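Side-chain contacts in (2Z,6E)-hedycaryol synthase (Kitasatospora setae, PDB 4MC3), which converts farnesyl diphosphate and water into the sesquiterpene alcohol (2Z,6E)-hedycaryol and diphosphate, with magnesium as cofactor: residues 22-27 with 63-68; 33-38 with 120-125. All blocks are in the same frame, centred on the assembly; numbering follows the deposited sequence.

Contact 1 of 2, residues 22-27 with 63-68; sequences EEASRA and ADLDTL
The Glu23 carboxylate presents one face to Leu65, whose CD2 methyl sits over it almost directly above the carboxyl carbon, 3.4 Å from Glu23 CD. Leu65 CD2 lies at a similar distance from both oxygens, 3.5 Å from Glu23 OE2. The approach is thus over the face, and no hydrogen bond links the two segments. The guanidinium of Arg26, on the same helix, instead has Glu22 O over one face, displaced from the centre. Glu23 holds its CG anti to the backbone N (chi1 -170°) and runs on extended, crossing the Leu65 side chain at about a right angle; Leu65 CD1 lies 3.8 Å from Glu23 CG. The same branch reaches the helix backbone, with Leu65 CD1 3.6 Å from Ala24 N, and also meets the Ala24 methyl. Deeper in, that methyl packs against Leu68, with Ala24 CB 3.6 Å from Leu68 CD2. An alanine in place of Leu65 removes both methyls, which would probably uncover that face of the Glu23 carboxylate and open a gap beside Ala24. Asp64 secures the start of helix 65-84: its OD2 accepts from Thr67 N at 3.0 Å, and its OD1 takes the Thr67 OG1 bond at 2.8 Å. This is an N-cap at the head of a helix docked on helix 21-35 in the all-helical class I terpene synthase fold; helix 65-84 carries Asp82 of the DDXXXE motif near its other end.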
loop_
_atom_site.group_PDB
_atom_site.type_symbol
_atom_site.label_atom_id
_atom_site.label_comp_id
_atom_site.label_asym_id
_atom_site.label_seq_id
_atom_site.Cartn_x
_atom_site.Cartn_y
_atom_site.Cartn_z
ATOM N N GLU A 22 11.235 8.117 -15.533
ATOM C CA GLU A 22 10.873 8.391 -16.931
ATOM C C GLU A 22 10.882 7.071 -17.741
ATOM O O GLU A 22 9.908 6.742 -18.403
ATOM C CB GLU A 22 11.768 9.501 -17.542
ATOM C CG GLU A 22 11.004 10.789 -17.884
ATOM C CD GLU A 22 10.412 11.541 -16.678
ATOM O OE1 GLU A 22 11.171 12.247 -15.972
ATOM O OE2 GLU A 22 9.175 11.471 -16.458
ATOM N N GLU A 23 11.952 6.291 -17.628
ATOM C CA GLU A 23 12.071 5.007 -18.330
ATOM C C GLU A 23 11.047 3.973 -17.839
ATOM O O GLU A 23 10.400 3.271 -18.642
ATOM C CB GLU A 23 13.470 4.443 -18.123
ATOM C CG GLU A 23 13.852 3.238 -18.964
ATOM C CD GLU A 23 15.376 3.069 -19.079
ATOM O OE1 GLU A 23 16.133 3.752 -18.334
ATOM O OE2 GLU A 23 15.820 2.255 -19.923
ATOM N N ALA A 24 10.872 3.875 -16.523
ATOM C CA ALA A 24 9.871 2.914 -16.006
ATOM C C ALA A 24 8.459 3.304 -16.452
ATOM O O ALA A 24 7.655 2.436 -16.729
ATOM C CB ALA A 24 9.922 2.859 -14.514
ATOM N N SER A 25 8.151 4.602 -16.478
ATOM C CA SER A 25 6.838 5.097 -16.901
ATOM C C SER A 25 6.532 4.723 -18.339
ATOM O O SER A 25 5.434 4.273 -18.630
ATOM C CB SER A 25 6.721 6.611 -16.749
ATOM O OG SER A 25 5.429 7.023 -17.180
ATOM N N ARG A 26 7.522 4.832 -19.225
ATOM C CA ARG A 26 7.313 4.376 -20.624
ATOM C C ARG A 26 7.040 2.864 -20.667
ATOM O O ARG A 26 6.189 2.420 -21.441
ATOM C CB ARG A 26 8.520 4.733 -21.506
ATOM C CG ARG A 26 8.507 6.155 -22.045
ATOM C CD ARG A 26 9.558 6.338 -23.142
ATOM N NE ARG A 26 10.912 6.010 -22.685
ATOM C CZ ARG A 26 11.731 6.851 -22.030
ATOM N NH1 ARG A 26 11.341 8.093 -21.730
ATOM N NH2 ARG A 26 12.951 6.444 -21.656
ATOM N N ALA A 27 7.740 2.068 -19.837
ATOM C CA ALA A 27 7.496 0.627 -19.821
ATOM C C ALA A 27 6.080 0.351 -19.262
ATOM O O ALA A 27 5.389 -0.536 -19.717
ATOM C CB ALA A 27 8.531 -0.095 -19.015
ATOM N N ALA A 63 14.608 1.333 -5.792
ATOM C CA ALA A 63 14.589 0.208 -6.692
ATOM C C ALA A 63 15.407 0.415 -7.958
ATOM O O ALA A 63 15.512 1.530 -8.469
ATOM C CB ALA A 63 13.153 -0.034 -7.091
ATOM N N ASP A 64 15.924 -0.671 -8.493
ATOM C CA ASP A 64 16.431 -0.699 -9.845
ATOM C C ASP A 64 15.279 -0.540 -10.859
ATOM O O ASP A 64 14.100 -0.646 -10.515
ATOM C CB ASP A 64 17.135 -2.045 -10.026
ATOM C CG ASP A 64 16.182 -3.208 -9.845
ATOM O OD1 ASP A 64 15.849 -3.578 -8.696
ATOM O OD2 ASP A 64 15.757 -3.748 -10.873
ATOM N N LEU A 65 15.599 -0.267 -12.114
ATOM C CA LEU A 65 14.629 -0.044 -13.148
ATOM C C LEU A 65 13.643 -1.219 -13.303
ATOM O O LEU A 65 12.431 -0.979 -13.435
ATOM C CB LEU A 65 15.338 0.163 -14.485
ATOM C CG LEU A 65 14.439 0.311 -15.692
ATOM C CD1 LEU A 65 13.447 1.452 -15.642
ATOM C CD2 LEU A 65 15.336 0.435 -16.945
ATOM N N ASP A 66 14.159 -2.458 -13.299
ATOM C CA ASP A 66 13.335 -3.712 -13.501
ATOM C C ASP A 66 12.292 -3.813 -12.382
ATOM O O ASP A 66 11.094 -3.947 -12.653
ATOM C CB ASP A 66 14.149 -5.003 -13.601
ATOM C CG ASP A 66 14.989 -5.079 -14.884
ATOM O OD1 ASP A 66 14.677 -4.382 -15.891
ATOM O OD2 ASP A 66 15.948 -5.872 -14.886
ATOM N N THR A 67 12.727 -3.616 -11.140
ATOM C CA THR A 67 11.786 -3.667 -9.998
ATOM C C THR A 67 10.799 -2.529 -10.071
ATOM O O THR A 67 9.585 -2.717 -9.838
ATOM C CB THR A 67 12.536 -3.662 -8.645
ATOM O OG1 THR A 67 13.385 -4.819 -8.597
ATOM C CG2 THR A 67 11.595 -3.704 -7.470
ATOM N N LEU A 68 11.269 -1.306 -10.313
ATOM C CA LEU A 68 10.326 -0.214 -10.431
ATOM C C LEU A 68 9.249 -0.486 -11.498
ATOM O O LEU A 68 8.066 -0.168 -11.303
ATOM C CB LEU A 68 11.045 1.109 -10.697
ATOM C CG LEU A 68 10.148 2.336 -10.819
ATOM C CD1 LEU A 68 9.315 2.598 -9.592
ATOM C CD2 LEU A 68 10.967 3.581 -11.181
#

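Contact 2 of 2, residues 33-38 with 120-125; sequences DANGLA and ARALGA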
loop_
_atom_site.group_PDB
_atom_site.type_symbol
_atom_site.label_atom_id
_atom_site.label_comp_id
_atom_site.label_asym_id
_atom_site.label_seq_id
_atom_site.Cartn_x
_atom_site.Cartn_y
_atom_site.Cartn_z
ATOM N N ASP A 33 -0.904 -0.362 -22.616
ATOM C CA ASP A 33 -1.356 -0.388 -24.008
ATOM C C ASP A 33 -1.555 -1.811 -24.480
ATOM O O ASP A 33 -2.612 -2.118 -24.984
ATOM C CB ASP A 33 -0.328 0.306 -24.917
ATOM C CG ASP A 33 -0.332 1.833 -24.779
ATOM O OD1 ASP A 33 -1.297 2.409 -24.211
ATOM O OD2 ASP A 33 0.653 2.452 -25.251
ATOM N N ALA A 34 -0.570 -2.672 -24.211
ATOM C CA ALA A 34 -0.585 -4.096 -24.578
ATOM C C ALA A 34 -1.763 -4.858 -23.981
ATOM O O ALA A 34 -2.300 -5.764 -24.629
ATOM C CB ALA A 34 0.737 -4.740 -24.199
ATOM N N ASN A 35 -2.173 -4.460 -22.784
ATOM C CA ASN A 35 -3.291 -5.084 -22.022
ATOM C C ASN A 35 -4.707 -4.539 -22.087
ATOM O O ASN A 35 -5.630 -5.109 -21.461
ATOM C CB ASN A 35 -2.890 -5.037 -20.546
ATOM C CG ASN A 35 -1.841 -6.051 -20.263
ATOM O OD1 ASN A 35 -0.634 -5.820 -20.401
ATOM N ND2 ASN A 35 -2.287 -7.195 -19.893
ATOM N N GLY A 36 -4.909 -3.433 -22.777
ATOM C CA GLY A 36 -6.246 -2.874 -22.898
ATOM C C GLY A 36 -6.742 -2.296 -21.595
ATOM O O GLY A 36 -7.944 -2.109 -21.420
ATOM N N LEU A 37 -5.812 -1.966 -20.697
ATOM C CA LEU A 37 -6.208 -1.382 -19.420
ATOM C C LEU A 37 -6.614 0.088 -19.496
ATOM O O LEU A 37 -7.089 0.676 -18.521
ATOM C CB LEU A 37 -5.093 -1.550 -18.372
ATOM C CG LEU A 37 -4.767 -2.986 -18.020
ATOM C CD1 LEU A 37 -3.594 -2.995 -17.075
ATOM C CD2 LEU A 37 -5.954 -3.737 -17.430
ATOM N N ALA A 38 -6.442 0.704 -20.657
ATOM C CA ALA A 38 -6.951 2.036 -20.843
ATOM C C ALA A 38 -7.442 2.116 -22.286
ATOM O O ALA A 38 -6.862 2.851 -23.106
ATOM C CB ALA A 38 -5.881 3.061 -20.526
ATOM N N ALA A 120 -9.095 -8.955 -15.159
ATOM C CA ALA A 120 -8.784 -10.222 -14.491
ATOM C C ALA A 120 -7.718 -11.028 -15.202
ATOM O O ALA A 120 -6.847 -11.640 -14.567
ATOM C CB ALA A 120 -10.038 -11.040 -14.280
ATOM N N ARG A 121 -7.802 -11.061 -16.527
ATOM C CA ARG A 121 -6.791 -11.757 -17.312
ATOM C C ARG A 121 -5.422 -11.092 -17.112
ATOM O O ARG A 121 -4.400 -11.805 -17.020
ATOM C CB ARG A 121 -7.242 -11.838 -18.765
ATOM C CG ARG A 121 -8.452 -12.754 -18.981
ATOM C CD ARG A 121 -8.640 -13.150 -20.448
ATOM N NE ARG A 121 -9.207 -14.501 -20.585
ATOM C CZ ARG A 121 -9.209 -15.227 -21.707
ATOM N NH1 ARG A 121 -8.678 -14.758 -22.841
ATOM N NH2 ARG A 121 -9.751 -16.443 -21.698
ATOM N N ALA A 122 -5.380 -9.768 -17.090
ATOM C CA ALA A 122 -4.138 -9.049 -16.822
ATOM C C ALA A 122 -3.591 -9.383 -15.445
ATOM O O ALA A 122 -2.362 -9.575 -15.302
ATOM C CB ALA A 122 -4.289 -7.575 -16.971
ATOM N N LEU A 123 -4.459 -9.486 -14.444
ATOM C CA LEU A 123 -3.993 -9.833 -13.096
ATOM C C LEU A 123 -3.381 -11.219 -13.082
ATOM O O LEU A 123 -2.299 -11.442 -12.487
ATOM C CB LEU A 123 -5.136 -9.738 -12.059
ATOM C CG LEU A 123 -4.805 -10.181 -10.646
ATOM C CD1 LEU A 123 -3.677 -9.365 -10.055
ATOM C CD2 LEU A 123 -6.033 -10.046 -9.739
ATOM N N GLY A 124 -4.025 -12.187 -13.708
ATOM C CA GLY A 124 -3.490 -13.522 -13.662
ATOM C C GLY A 124 -2.143 -13.599 -14.363
ATOM O O GLY A 124 -1.269 -14.290 -13.893
ATOM N N ALA A 125 -1.959 -12.865 -15.475
ATOM C CA ALA A 125 -0.711 -12.931 -16.232
ATOM C C ALA A 125 0.410 -12.214 -15.424
ATOM O O ALA A 125 1.566 -12.628 -15.371
ATOM C CB ALA A 125 -0.877 -12.375 -17.666
#
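Ala122 is the hub of this small interface, its methyl group meeting both Asn35 and Leu37 from the C-terminal end of helix 21-35 and the turn after it. The buried part is apolar: Leu37 CD2 stands 4.2 Å from Ala122 CB, a plain methyl-to-methyl contact. Leu37 does not aim its first bond straight at the neighbouring helix; its CG is anti to the carbonyl carbon (chi1 -63°) and the chain then extends (chi2 176°), which carries the branched end over to Ala122. The outer part is polar and more accessible to solvent. Here the flat amide of Asn35 touches the same methyl, with Asn35 CG 4.4 Å from Ala122 CB and one end of the amide coming nearer, and no hydrogen bond joins it to segment 120-125. Arg121 sends its guanidinium away from the interface. The turn that delivers Leu37 inward begins at Gly36, which, at positive phi (70°), closes the helix in a Schellman motif. Beyond the two segments, the inner side closes onto helix 65-84, where Leu37 touches Arg80 and Ala122 touches Leu77. Leu37 also rests on Trp31 of helix 21-35, just before it in the chain. Leu123, on another face of helix 118-131, packs on Trp74 and Leu77 and also reaches Leu104 of helix 95-107, so that helix 118-131 packs against both helices 65-84 and 95-107, with the end of helix 21-35 alongside.

Both contacts draw on helix 21-35, contact 1 on its first turns and contact 2 on its C-terminal end and the following turn, with centres 18 Å apart and no touch between them. Helix 65-84 is common ground: its head is a direct partner in contact 1, whereas its later residues touch Leu37 and Ala122 of contact 2. Neither contact has a hydrogen bond across it. Contact 1 grades from a buried alanine-leucine core to an exposed carboxylate lying on a methyl; contact 2 is smaller, mostly buried, and bordered by an amide. One docks a capped helix start, the other a glycine-terminated helix end.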